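Side-chain contacts in probable endonuclease 4 (Thermotoga maritima, PDB 4HNO), which probably cleaves phosphodiester bonds at apurinic or apyrimidinic sites in DNA during repair, using a cluster of three metal ions: residues C71-G74 / Y75-L79; V98-C101 / R102-I106; K164-R167 / D168-Q172; K223-L226 / G227-K230. All blocks are in the same frame, centred on the assembly; numbering follows the deposited sequence.

The four contacts follow one another along the chain of a TIM barrel of the xylose isomerase type, and each is local, made at or just beyond the ends of strands and helices. Interactions 1 and 2 belong to one beta-alpha-beta unit, strand 69-72, helix 84-104 and strand 108-115; their centres are about 15 Å apart and they touch, with Cys71 CB 3.7 Å from Cys101 SG. Interaction 3 closes helix 160-169, its centre about 18 Å from that of interaction 1 without touching it. The centres of interactions 2 and 4 are about 35 Å apart, across the chain's centre. Interaction 1 supplies a zinc ligand, whereas interaction 4 runs up to the metal-binding Asp231.

Interaction 1 (C71-G74 / Y75-L79); sequences CHSG and YLINL. With ZN (zinc ion), chain B.
Ser73 and Ile77 meet where strand 69-72 of the TIM barrel runs out into a type I beta turn, Gly74 to Ile77, beside the metal site. The side chain of Ile77 can be followed outward from the turn. Its CB stands 3.8 Å from Gly74 O, the carbonyl that also takes a weak hydrogen bond from Ile77 N. CG1 is set anti to the carbonyl carbon (chi1 -71°), and the nearly extended second torsion carries CD1 back past the turn to the Ser73 side chain, where it ends 3.4 Å from Ser73 OG. That hydroxyl is not left with a methyl group alone, since it is hydrogen-bonded to Glu97 of helix 84-104; the same carboxylate group receives the backbone N-H of Gly74. A water molecule lies 2.6 Å from Gly74 O and 2.8 Å from Ile77 O, placed to donate to either carbonyl. On the strand side, His72 uses both ring nitrogens. NE2 binds the zinc ion, which His112, Glu147 and a water molecule also hold. ND1 gives its proton to the backbone of the next residue, a bond that fixes the rotation of the imidazole and would be expected to make NE2 a somewhat stronger donor to the metal. This second-shell bond, His72 ND1 to Ser73 O, is 2.8 Å long, nearly straight at 164°, in the imidazole plane and on a lone pair of the carbonyl oxygen.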
loop_
_atom_site.group_PDB
_atom_site.type_symbol
_atom_site.label_atom_id
_atom_site.label_comp_id
_atom_site.label_asym_id
_atom_site.label_seq_id
_atom_site.Cartn_x
_atom_site.Cartn_y
_atom_site.Cartn_z
ATOM N N CYS A 71 0.538 2.201 -7.515
ATOM C CA CYS A 71 1.939 1.848 -7.542
ATOM C C CYS A 71 2.475 1.770 -6.120
ATOM O O CYS A 71 2.052 2.527 -5.250
ATOM C CB CYS A 71 2.796 2.836 -8.326
ATOM S SG CYS A 71 2.804 2.611 -10.116
ATOM N N HIS A 72 3.401 0.854 -5.890
ATOM C CA HIS A 72 4.197 0.797 -4.660
ATOM C C HIS A 72 5.599 1.282 -4.995
ATOM O O HIS A 72 6.198 0.848 -5.958
ATOM C CB HIS A 72 4.274 -0.631 -4.114
ATOM C CG HIS A 72 4.684 -0.728 -2.671
ATOM N ND1 HIS A 72 5.885 -0.274 -2.180
ATOM C CD2 HIS A 72 4.026 -1.253 -1.609
ATOM C CE1 HIS A 72 5.938 -0.510 -0.871
ATOM N NE2 HIS A 72 4.821 -1.112 -0.494
ATOM N N SER A 73 6.107 2.199 -4.186
ATOM C CA SER A 73 7.411 2.798 -4.338
ATOM C C SER A 73 8.473 1.760 -4.069
ATOM O O SER A 73 8.248 0.776 -3.363
ATOM C CB SER A 73 7.488 3.971 -3.358
ATOM O OG SER A 73 8.716 4.628 -3.321
ATOM N N GLY A 74 9.647 1.980 -4.633
ATOM C CA GLY A 74 10.739 1.043 -4.515
ATOM C C GLY A 74 11.337 0.949 -3.135
ATOM O O GLY A 74 11.364 1.906 -2.355
ATOM N N TYR A 75 11.913 -0.236 -2.933
ATOM C CA TYR A 75 12.511 -0.697 -1.684
ATOM C C TYR A 75 13.674 0.145 -1.132
ATOM O O TYR A 75 13.961 0.108 0.061
ATOM C CB TYR A 75 12.901 -2.190 -1.836
ATOM C CG TYR A 75 14.124 -2.580 -2.670
ATOM C CD1 TYR A 75 15.212 -3.194 -2.059
ATOM C CD2 TYR A 75 14.171 -2.418 -4.063
ATOM C CE1 TYR A 75 16.324 -3.598 -2.782
ATOM C CE2 TYR A 75 15.295 -2.822 -4.800
ATOM C CZ TYR A 75 16.362 -3.407 -4.149
ATOM O OH TYR A 75 17.469 -3.816 -4.864
ATOM N N LEU A 76 14.314 0.911 -2.002
ATOM C CA LEU A 76 15.512 1.718 -1.665
ATOM C C LEU A 76 15.198 3.069 -1.043
ATOM O O LEU A 76 16.002 3.621 -0.306
ATOM C CB LEU A 76 16.336 2.014 -2.939
ATOM C CG LEU A 76 16.840 0.881 -3.810
ATOM C CD1 LEU A 76 17.916 1.431 -4.730
ATOM C CD2 LEU A 76 17.343 -0.244 -2.953
ATOM N N ILE A 77 14.080 3.655 -1.435
ATOM C CA ILE A 77 13.780 5.012 -1.027
ATOM C C ILE A 77 13.564 5.068 0.483
ATOM O O ILE A 77 12.824 4.262 1.047
ATOM C CB ILE A 77 12.559 5.495 -1.796
ATOM C CG1 ILE A 77 12.935 5.725 -3.268
ATOM C CG2 ILE A 77 11.929 6.736 -1.157
ATOM C CD1 ILE A 77 11.738 5.811 -4.177
ATOM N N ASN A 78 14.237 6.004 1.128
ATOM C CA ASN A 78 14.128 6.161 2.570
ATOM C C ASN A 78 14.260 7.631 2.925
ATOM O O ASN A 78 15.351 8.140 3.171
ATOM C CB ASN A 78 15.183 5.342 3.292
ATOM C CG ASN A 78 15.056 5.474 4.782
ATOM O OD1 ASN A 78 14.102 6.072 5.283
ATOM N ND2 ASN A 78 16.033 4.955 5.517
ATOM N N LEU A 79 13.112 8.296 2.948
ATOM C CA LEU A 79 13.055 9.722 3.251
ATOM C C LEU A 79 13.349 10.051 4.715
ATOM O O LEU A 79 13.464 11.220 5.052
ATOM C CB LEU A 79 11.687 10.298 2.897
ATOM C CG LEU A 79 11.279 10.256 1.425
ATOM C CD1 LEU A 79 9.862 10.833 1.303
ATOM C CD2 LEU A 79 12.252 10.999 0.539
HETATM ZN ZN ZN B . 4.439 -1.709 1.431
HETATM O O HOH W 1 11.178 2.211 0.171
HETATM O O HOH W 2 3.788 -3.502 1.644
#

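Interaction 2 (V98-C101 / R102-I106); sequences VEIC and RKLGI
Arg102, Lys103 and Leu104 continue the last turns of helix 84-104 by donating their backbone N-H groups to Val98 O, Glu99 O and Ile100 O, until Gly105, with positive phi (91°), breaks the helical path in a Schellman-type C-cap. Cys101 O sits at this break and is approached by two donors, Gly105 N and Ile106 N, each 2.9 Å away but strongly bent, so both bonds are weak, as is a further one from Gly105 N to Arg102 O. The chain turning back at the glycine brings Ile106 against the side of Cys101. There, in the conformer described, Ile106 CG2, which lies anti to its own backbone N, reaches Cys101 SG at 4.0 Å, while Ile106 CB rests 3.9 Å from Cys101 O. The thiol leans beside its own backbone N (chi1 -70°), and this places the sulfur on the buried flank of the helix. One turn apart, Ile100 and Leu104 lie side by side and point the same way; Ile100 CG2 and Leu104 CD1 make the apolar contact at 4.1 Å, and Leu104 CG also packs over Ile100 O at 3.5 Å. Lys103 differs from these, for its CB touches Glu99 O and its extended chain then leads away to a salt bridge with Asp49 and a hydrogen bond to Pro47 O. Within the beta-alpha-beta unit, Cys101 packs on Cys71 of strand 69-72 and Leu109 of strand 108-115, Ile106 lies on Ala69 and Cys71, and Leu104 joins Ile106 against Phe55 of the neighbouring helix 49-61.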
loop_
_atom_site.group_PDB
_atom_site.type_symbol
_atom_site.label_atom_id
_atom_site.label_comp_id
_atom_site.label_asym_id
_atom_site.label_seq_id
_atom_site.Cartn_x
_atom_site.Cartn_y
_atom_site.Cartn_z
ATOM N N VAL A 98 6.855 9.344 -9.138
ATOM C CA VAL A 98 5.643 10.129 -9.371
ATOM C C VAL A 98 5.440 10.372 -10.859
ATOM O O VAL A 98 4.330 10.256 -11.370
ATOM C CB VAL A 98 5.685 11.449 -8.572
ATOM C CG1 VAL A 98 4.592 12.403 -9.047
ATOM C CG2 VAL A 98 5.555 11.165 -7.082
ATOM N N GLU A 99 6.516 10.709 -11.569
ATOM C CA GLU A 99 6.399 10.950 -12.982
ATOM C C GLU A 99 6.079 9.685 -13.775
ATOM O O GLU A 99 5.366 9.765 -14.782
ATOM C CB GLU A 99 7.618 11.699 -13.470
ATOM C CG GLU A 99 7.644 13.152 -12.868
ATOM C CD GLU A 99 6.388 14.008 -13.246
ATOM O OE1 GLU A 99 6.088 14.114 -14.457
ATOM O OE2 GLU A 99 5.694 14.551 -12.365
ATOM N N ILE A 100 6.567 8.529 -13.344
ATOM C CA ILE A 100 6.162 7.277 -13.950
ATOM C C ILE A 100 4.658 7.076 -13.773
ATOM O O ILE A 100 3.944 6.740 -14.725
ATOM C CB ILE A 100 6.948 6.082 -13.350
ATOM C CG1 ILE A 100 8.415 6.137 -13.769
ATOM C CG2 ILE A 100 6.302 4.771 -13.748
ATOM C CD1 ILE A 100 9.349 5.276 -12.950
ATOM N N CYS A 101 4.178 7.259 -12.540
ATOM C CA CYS A 101 2.748 7.149 -12.304
ATOM C C CYS A 101 1.975 8.085 -13.213
ATOM O O CYS A 101 0.992 7.696 -13.833
ATOM C CB CYS A 101 2.415 7.468 -10.846
ATOM S SG CYS A 101 2.965 6.246 -9.653
ATOM N N ARG A 102 2.415 9.336 -13.280
ATOM C CA ARG A 102 1.712 10.341 -14.066
ATOM C C ARG A 102 1.672 9.922 -15.539
ATOM O O ARG A 102 0.655 10.095 -16.194
ATOM C CB ARG A 102 2.397 11.703 -13.848
ATOM C CG ARG A 102 1.795 12.911 -14.519
ATOM C CD ARG A 102 0.554 13.533 -13.859
ATOM N NE ARG A 102 -0.613 12.688 -14.034
ATOM C CZ ARG A 102 -1.336 12.645 -15.147
ATOM N NH1 ARG A 102 -2.379 11.826 -15.197
ATOM N NH2 ARG A 102 -1.050 13.402 -16.213
ATOM N N LYS A 103 2.754 9.362 -16.072
ATOM C CA LYS A 103 2.784 8.951 -17.471
ATOM C C LYS A 103 1.834 7.779 -17.739
ATOM O O LYS A 103 1.200 7.725 -18.791
ATOM C CB LYS A 103 4.210 8.635 -17.905
ATOM C CG LYS A 103 4.310 8.424 -19.403
ATOM C CD LYS A 103 5.720 8.388 -19.923
ATOM C CE LYS A 103 5.706 8.203 -21.443
ATOM N NZ LYS A 103 7.055 8.227 -22.032
ATOM N N LEU A 104 1.759 6.842 -16.794
ATOM C CA LEU A 104 0.847 5.710 -16.898
ATOM C C LEU A 104 -0.616 6.064 -16.626
ATOM O O LEU A 104 -1.499 5.294 -16.999
ATOM C CB LEU A 104 1.265 4.601 -15.930
ATOM C CG LEU A 104 2.593 3.921 -16.221
ATOM C CD1 LEU A 104 2.937 2.951 -15.100
ATOM C CD2 LEU A 104 2.594 3.209 -17.571
ATOM N N GLY A 105 -0.852 7.179 -15.946
ATOM C CA GLY A 105 -2.164 7.542 -15.473
ATOM C C GLY A 105 -2.486 7.048 -14.055
ATOM O O GLY A 105 -3.580 7.276 -13.565
ATOM N N ILE A 106 -1.548 6.381 -13.415
ATOM C CA ILE A 106 -1.761 5.884 -12.060
ATOM C C ILE A 106 -1.841 7.074 -11.102
ATOM O O ILE A 106 -1.033 8.003 -11.150
ATOM C CB ILE A 106 -0.629 4.904 -11.676
ATOM C CG1 ILE A 106 -0.677 3.631 -12.520
ATOM C CG2 ILE A 106 -0.639 4.591 -10.199
ATOM C CD1 ILE A 106 -1.755 2.675 -12.140
#

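Interaction 3 (K164-R167 / D168-Q172); sequences KKIR and DLVDQ
Lys164 and Asp168 are brought together by their first torsions: the lysine CG lies anti to the backbone N (chi1 175°) and its chain then bends twice, while the aspartate CG stays beside its own N (chi1 -75°). The carboxylate therefore folds back toward the preceding turn, and OD2 touches the aliphatic part of the lysine, 3.2 Å from Lys164 CD. The ammonium group itself is not in contact with Asp168, since Lys164 NZ forms its salt bridge with Glu161. Arg167 also approaches the aspartate, its guanidinium plane turned 71° from that of the carboxylate. Asp168 OD1 lies well out of the guanidinium plane, 4.1 Å from Arg167 NH1, and the two charges are linked through a water molecule instead. This water accepts from Arg167 NH1 at 2.9 Å, in the plane of the group, and donates to Asp168 OD1 at 2.8 Å. Arg167 is further fixed by hydrogen bonds from NE to Val176 O and from NH2 to Arg173 O. Along the backbone, Asp168 N still bonds to Lys164 O, but Leu169 N turns to Ile166 O and Val170 N to Arg167 O, both donors standing above the carbonyl planes; Val170 N also keeps a weak bond to Ile166 O. Such a shift toward i to i-3 bonding is typical of a helix that tightens into a 3-10-like turn at its C-terminal end, here barrel helix 160-169.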
loop_
_atom_site.group_PDB
_atom_site.type_symbol
_atom_site.label_atom_id
_atom_site.label_comp_id
_atom_site.label_asym_id
_atom_site.label_seq_id
_atom_site.Cartn_x
_atom_site.Cartn_y
_atom_site.Cartn_z
ATOM N N LYS A 164 -0.032 10.267 10.853
ATOM C CA LYS A 164 -0.730 11.528 11.031
ATOM C C LYS A 164 0.257 12.666 11.283
ATOM O O LYS A 164 0.101 13.764 10.746
ATOM C CB LYS A 164 -1.732 11.399 12.195
ATOM C CG LYS A 164 -2.444 12.669 12.574
ATOM C CD LYS A 164 -1.715 13.588 13.547
ATOM C CE LYS A 164 -1.340 12.932 14.828
ATOM N NZ LYS A 164 -1.022 13.965 15.861
ATOM N N LYS A 165 1.280 12.426 12.089
ATOM C CA LYS A 165 2.250 13.474 12.371
ATOM C C LYS A 165 2.921 13.929 11.076
ATOM O O LYS A 165 3.137 15.120 10.874
ATOM C CB LYS A 165 3.284 13.010 13.386
ATOM C CG LYS A 165 2.783 12.958 14.815
ATOM C CD LYS A 165 3.890 12.517 15.773
ATOM C CE LYS A 165 3.555 12.774 17.211
ATOM N NZ LYS A 165 2.562 11.812 17.745
ATOM N N ILE A 166 3.276 12.978 10.223
ATOM C CA ILE A 166 3.861 13.302 8.929
ATOM C C ILE A 166 2.864 14.078 8.079
ATOM O O ILE A 166 3.157 15.175 7.589
ATOM C CB ILE A 166 4.299 12.011 8.189
ATOM C CG1 ILE A 166 5.412 11.298 8.930
ATOM C CG2 ILE A 166 4.723 12.347 6.756
ATOM C CD1 ILE A 166 5.567 9.838 8.528
ATOM N N ARG A 167 1.691 13.493 7.872
ATOM C CA ARG A 167 0.747 14.066 6.944
ATOM C C ARG A 167 0.390 15.494 7.334
ATOM O O ARG A 167 0.291 16.387 6.482
ATOM C CB ARG A 167 -0.513 13.206 6.879
ATOM C CG ARG A 167 -1.578 13.827 6.002
ATOM C CD ARG A 167 -2.741 12.880 5.701
ATOM N NE ARG A 167 -3.615 13.555 4.790
ATOM C CZ ARG A 167 -4.563 14.394 5.133
ATOM N NH1 ARG A 167 -4.910 14.531 6.391
ATOM N NH2 ARG A 167 -5.193 15.061 4.178
ATOM N N ASP A 168 0.182 15.727 8.625
ATOM C CA ASP A 168 -0.315 17.015 9.061
ATOM C C ASP A 168 0.725 18.135 8.882
ATOM O O ASP A 168 0.363 19.305 8.871
ATOM C CB ASP A 168 -0.814 16.934 10.496
ATOM C CG ASP A 168 -2.156 16.214 10.617
ATOM O OD1 ASP A 168 -2.742 15.833 9.576
ATOM O OD2 ASP A 168 -2.616 16.038 11.762
ATOM N N LEU A 169 1.990 17.781 8.690
ATOM C CA LEU A 169 3.039 18.765 8.465
ATOM C C LEU A 169 3.323 19.036 6.990
ATOM O O LEU A 169 3.992 20.014 6.694
ATOM C CB LEU A 169 4.340 18.318 9.142
ATOM C CG LEU A 169 4.351 18.433 10.667
ATOM C CD1 LEU A 169 5.499 17.620 11.239
ATOM C CD2 LEU A 169 4.468 19.894 11.088
ATOM N N VAL A 170 2.874 18.184 6.079
ATOM C CA VAL A 170 3.185 18.336 4.659
ATOM C C VAL A 170 2.379 19.476 4.048
ATOM O O VAL A 170 1.196 19.644 4.350
ATOM C CB VAL A 170 2.904 16.997 3.936
ATOM C CG1 VAL A 170 2.938 17.107 2.420
ATOM C CG2 VAL A 170 3.896 15.949 4.394
ATOM N N ASP A 171 3.001 20.241 3.159
ATOM C CA ASP A 171 2.324 21.397 2.573
ATOM C C ASP A 171 1.071 20.969 1.794
ATOM O O ASP A 171 -0.030 21.507 1.982
ATOM C CB ASP A 171 3.248 22.149 1.613
ATOM C CG ASP A 171 4.472 22.752 2.239
ATOM O OD1 ASP A 171 4.453 23.062 3.428
ATOM O OD2 ASP A 171 5.453 22.966 1.474
ATOM N N GLN A 172 1.216 19.973 0.941
ATOM C CA GLN A 172 0.125 19.501 0.080
ATOM C C GLN A 172 -0.513 18.264 0.685
ATOM O O GLN A 172 -0.484 17.170 0.127
ATOM C CB GLN A 172 0.608 19.257 -1.346
ATOM C CG GLN A 172 1.039 20.554 -2.005
ATOM C CD GLN A 172 1.248 20.436 -3.490
ATOM O OE1 GLN A 172 0.386 19.927 -4.222
ATOM N NE2 GLN A 172 2.384 20.886 -3.965
HETATM O O HOH W 3 -3.859 13.389 8.860
#

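Interaction 4 (K223-L226 / G227-K230); sequences KYPL and GAAK
Tyr224 and Lys230 cross at an angle, with the aliphatic start of the lysine laid over one face of the aromatic ring. Lys230 CG is 3.7 Å from the ring centroid and 15° off the ring normal, a CH-pi contact displaced toward the rim, and Lys230 CB comes within 3.4 Å of Tyr224 CD1. A bend at the second torsion (chi2 -70°) then lifts the rest of the chain away from the ring and out past its rim, leaving NZ 5.8 Å from the centroid of the Tyr224 ring, at most a weak cation-pi attraction. Ala228 points its methyl into the angle between the residues at the start of the loop: its CB packs on Tyr224 CB at 3.5 Å and more loosely on Pro225 CD. The type II beta turn from Pro225 to Ala228 reverses the chain, bringing Ala228 and then Lys230 back beside Tyr224; it is closed by a hydrogen bond of 3.1 Å from Ala228 N to Pro225 O, with Gly227 taking the positive phi at its third position. The loop links strands 214-222 and 233-234, and rests on helix 182-187 through Leu226 against Phe186 and Ala228 against Asp187.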
loop_
_atom_site.group_PDB
_atom_site.type_symbol
_atom_site.label_atom_id
_atom_site.label_comp_id
_atom_site.label_asym_id
_atom_site.label_seq_id
_atom_site.Cartn_x
_atom_site.Cartn_y
_atom_site.Cartn_z
ATOM N N LYS A 223 2.473 -14.551 9.430
ATOM C CA LYS A 223 3.117 -15.764 9.909
ATOM C C LYS A 223 3.264 -15.788 11.429
ATOM O O LYS A 223 3.609 -16.830 11.974
ATOM C CB LYS A 223 4.480 -15.955 9.243
ATOM C CG LYS A 223 4.357 -16.377 7.789
ATOM C CD LYS A 223 5.651 -16.820 7.176
ATOM C CE LYS A 223 5.415 -17.339 5.762
ATOM N NZ LYS A 223 4.885 -18.740 5.758
ATOM N N TYR A 224 3.025 -14.658 12.093
ATOM C CA TYR A 224 3.299 -14.530 13.520
ATOM C C TYR A 224 2.098 -13.983 14.257
ATOM O O TYR A 224 1.191 -13.388 13.675
ATOM C CB TYR A 224 4.530 -13.634 13.745
ATOM C CG TYR A 224 5.810 -14.275 13.253
ATOM C CD1 TYR A 224 6.249 -14.075 11.946
ATOM C CD2 TYR A 224 6.542 -15.115 14.053
ATOM C CE1 TYR A 224 7.393 -14.681 11.452
ATOM C CE2 TYR A 224 7.689 -15.758 13.560
ATOM C CZ TYR A 224 8.106 -15.519 12.256
ATOM O OH TYR A 224 9.237 -16.110 11.734
ATOM N N PRO A 225 2.099 -14.147 15.587
ATOM C CA PRO A 225 0.981 -13.664 16.394
ATOM C C PRO A 225 0.895 -12.145 16.471
ATOM O O PRO A 225 1.808 -11.399 16.088
ATOM C CB PRO A 225 1.279 -14.234 17.785
ATOM C CG PRO A 225 2.196 -15.358 17.570
ATOM C CD PRO A 225 3.013 -15.004 16.370
ATOM N N LEU A 226 -0.224 -11.702 17.024
ATOM C CA LEU A 226 -0.449 -10.306 17.328
ATOM C C LEU A 226 0.743 -9.738 18.071
ATOM O O LEU A 226 1.198 -10.315 19.047
ATOM C CB LEU A 226 -1.703 -10.176 18.184
ATOM C CG LEU A 226 -2.119 -8.774 18.597
ATOM C CD1 LEU A 226 -2.633 -7.973 17.431
ATOM C CD2 LEU A 226 -3.177 -8.871 19.680
ATOM N N GLY A 227 1.232 -8.589 17.636
ATOM C CA GLY A 227 2.285 -7.893 18.341
ATOM C C GLY A 227 3.699 -8.359 18.054
ATOM O O GLY A 227 4.636 -7.842 18.638
ATOM N N ALA A 228 3.876 -9.307 17.133
ATOM C CA ALA A 228 5.176 -9.943 16.952
ATOM C C ALA A 228 6.234 -9.046 16.304
ATOM O O ALA A 228 7.417 -9.362 16.399
ATOM C CB ALA A 228 5.029 -11.170 16.116
ATOM N N ALA A 229 5.832 -8.004 15.575
ATOM C CA ALA A 229 6.798 -7.097 14.930
ATOM C C ALA A 229 7.760 -7.814 13.975
ATOM O O ALA A 229 8.918 -7.446 13.898
ATOM C CB ALA A 229 7.548 -6.276 15.978
ATOM N N LYS A 230 7.267 -8.783 13.209
ATOM C CA LYS A 230 8.131 -9.620 12.366
ATOM C C LYS A 230 8.090 -9.314 10.871
ATOM O O LYS A 230 9.039 -9.631 10.157
ATOM C CB LYS A 230 7.779 -11.097 12.549
ATOM C CG LYS A 230 8.169 -11.651 13.909
ATOM C CD LYS A 230 9.673 -11.770 14.082
ATOM C CE LYS A 230 10.038 -12.303 15.460
ATOM N NZ LYS A 230 11.490 -12.594 15.549
#